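Local coordinates for protein hydrolase, HAD superfamily, subfamily III A (Legionella pneumophila, PDB 3N1U) that probably hydrolyses the 8-phosphate of 3-deoxy-D-manno-octulosonate in lipopolysaccharide biosynthesis and carries a calcium ion where magnesium would be expected to act, at residues D27-D32 / I116-P121. Sequence-based numbering, arbitrary orientation.
Sequences DGVLSD and IGDDLP. With CA (calcium ion), chain B.
The carboxylate of Asp118 turns one face to the bend at Asp27 and Gly28, with Gly28 CA 3.9 Å from Asp118 OD2; backbone N of Asp119 lies on the other face. The calcium ion and water 1 sit close to its plane, beyond the oxygens. OD1 alone binds the calcium, at 2.2 Å, while OD2 accepts a bond from metal-bound water 1 (2.7 Å) and another from Gln50 of the second subunit, which fix the group's rotation. CG stands between backbone N and carbonyl carbon (chi1 77°), directing the acid toward the facing loop. There the metal takes the carbonyl Asp27 O at 2.4 Å, opposite water 3. Asp27 O and Asp118 OD1 approach to 3.3 Å, presumably because the cation offsets their repulsion. Asp25 and the three waters complete six ligands, in the roughly octahedral arrangement of the HAD fold, where loops after neighbouring parallel strands 21-24 and 113-117 meet at the metal. In the DxDx(T/V) motif, the second aspartate thus gives its backbone to the metal and leaves its carboxylate for other work: Asp27 OD1 pairs with Lys45. Glycine suits its place at Gly28, whose phi is positive (95°) and against which Asp118 presses close; Gly28 N donates to Ser31 OG (2.9 Å), holding the turn. Beside the metal site, branched Val29 packs two ways. With CG1 anti to its backbone N (chi1 172°), CG1 meets Ile116 CG2 at 3.7 Å, whereas CG2 lies over the flat Gly117-Asp118 peptide, 3.5 Å from Gly117 C. Val159 of helix 158-169 packs against both Val29 and Ile116.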
loop_
_atom_site.group_PDB
_atom_site.type_symbol
_atom_site.label_atom_id
_atom_site.label_comp_id
_atom_site.label_asym_id
_atom_site.label_seq_id
_atom_site.Cartn_x
_atom_site.Cartn_y
_atom_site.Cartn_z
ATOM N N ASP A 27 4.446 -8.780 -13.264
ATOM C CA ASP A 27 4.692 -7.588 -12.473
ATOM C C ASP A 27 3.819 -6.443 -12.950
ATOM O O ASP A 27 3.908 -6.100 -14.132
ATOM C CB ASP A 27 6.150 -7.173 -12.655
ATOM C CG ASP A 27 7.110 -8.165 -12.034
ATOM O OD1 ASP A 27 7.221 -8.199 -10.783
ATOM O OD2 ASP A 27 7.751 -8.902 -12.775
ATOM N N GLY A 28 3.008 -5.859 -12.061
ATOM C CA GLY A 28 2.099 -4.749 -12.463
ATOM C C GLY A 28 0.679 -5.228 -12.804
ATOM O O GLY A 28 -0.278 -4.404 -12.949
ATOM N N VAL A 29 0.529 -6.548 -12.938
ATOM C CA VAL A 29 -0.759 -7.156 -13.314
ATOM C C VAL A 29 -1.220 -8.167 -12.266
ATOM O O VAL A 29 -2.263 -7.991 -11.650
ATOM C CB VAL A 29 -0.713 -7.772 -14.766
ATOM C CG1 VAL A 29 -2.015 -8.608 -15.099
ATOM C CG2 VAL A 29 -0.483 -6.670 -15.825
ATOM N N LEU A 30 -0.428 -9.211 -12.036
ATOM C CA LEU A 30 -0.681 -10.082 -10.900
ATOM C C LEU A 30 -0.075 -9.480 -9.606
ATOM O O LEU A 30 -0.437 -9.870 -8.505
ATOM C CB LEU A 30 -0.118 -11.472 -11.189
ATOM C CG LEU A 30 -1.006 -12.272 -12.207
ATOM C CD1 LEU A 30 -0.244 -13.511 -12.648
ATOM C CD2 LEU A 30 -2.332 -12.722 -11.552
ATOM N N SER A 31 0.844 -8.500 -9.762
ATOM C CA SER A 31 1.316 -7.706 -8.622
ATOM C C SER A 31 0.943 -6.268 -8.762
ATOM O O SER A 31 0.527 -5.842 -9.877
ATOM C CB SER A 31 2.828 -7.847 -8.505
ATOM O OG SER A 31 3.501 -7.022 -9.483
ATOM N N ASP A 32 1.165 -5.493 -7.662
ATOM C CA ASP A 32 1.053 -4.044 -7.641
ATOM C C ASP A 32 2.086 -3.378 -8.465
ATOM O O ASP A 32 2.057 -2.139 -8.630
ATOM C CB ASP A 32 1.267 -3.436 -6.176
ATOM C CG ASP A 32 2.328 -4.214 -5.315
ATOM O OD1 ASP A 32 3.245 -4.870 -5.860
ATOM O OD2 ASP A 32 2.210 -4.225 -4.033
ATOM N N ILE A 116 -3.998 -9.890 -20.402
ATOM C CA ILE A 116 -4.065 -8.743 -19.509
ATOM C C ILE A 116 -2.627 -8.252 -19.170
ATOM O O ILE A 116 -1.749 -9.023 -18.734
ATOM C CB ILE A 116 -4.971 -9.028 -18.268
ATOM C CG1 ILE A 116 -5.126 -7.751 -17.409
ATOM C CG2 ILE A 116 -4.434 -10.248 -17.442
ATOM C CD1 ILE A 116 -6.199 -7.898 -16.279
ATOM N N GLY A 117 -2.414 -6.979 -19.449
ATOM C CA GLY A 117 -1.076 -6.395 -19.486
ATOM C C GLY A 117 -1.064 -5.013 -18.826
ATOM O O GLY A 117 -2.118 -4.425 -18.578
ATOM N N ASP A 118 0.122 -4.456 -18.626
ATOM C CA ASP A 118 0.240 -3.062 -18.113
ATOM C C ASP A 118 1.290 -2.156 -18.820
ATOM O O ASP A 118 1.312 -0.934 -18.587
ATOM C CB ASP A 118 0.573 -3.115 -16.613
ATOM C CG ASP A 118 2.033 -3.458 -16.352
ATOM O OD1 ASP A 118 2.544 -4.546 -16.767
ATOM O OD2 ASP A 118 2.683 -2.632 -15.662
ATOM N N ASP A 119 2.198 -2.728 -19.638
ATOM C CA ASP A 119 3.330 -1.921 -20.157
ATOM C C ASP A 119 3.598 -2.237 -21.656
ATOM O O ASP A 119 2.965 -3.153 -22.238
ATOM C CB ASP A 119 4.605 -2.051 -19.260
ATOM C CG ASP A 119 5.458 -0.755 -19.239
ATOM O OD1 ASP A 119 5.447 -0.010 -20.246
ATOM O OD2 ASP A 119 6.155 -0.491 -18.221
ATOM N N LEU A 120 4.479 -1.480 -22.288
ATOM C CA LEU A 120 4.607 -1.507 -23.742
ATOM C C LEU A 120 4.906 -2.885 -24.326
ATOM O O LEU A 120 4.431 -3.180 -25.413
ATOM C CB LEU A 120 5.653 -0.457 -24.192
ATOM C CG LEU A 120 5.368 0.941 -23.607
ATOM C CD1 LEU A 120 6.532 1.857 -24.031
ATOM C CD2 LEU A 120 4.062 1.477 -24.175
ATOM N N PRO A 121 5.701 -3.727 -23.631
ATOM C CA PRO A 121 5.936 -5.060 -24.262
ATOM C C PRO A 121 4.705 -5.972 -24.339
ATOM O O PRO A 121 4.691 -6.923 -25.141
ATOM C CB PRO A 121 7.062 -5.672 -23.425
ATOM C CG PRO A 121 7.711 -4.395 -22.653
ATOM C CD PRO A 121 6.494 -3.545 -22.390
HETATM CA CA CA B . 4.330 -5.775 -16.437
HETATM O O HOH W 1 5.222 -3.605 -15.933
HETATM O O HOH W 2 6.588 -6.565 -16.316
HETATM O O HOH W 3 4.766 -5.723 -18.835
#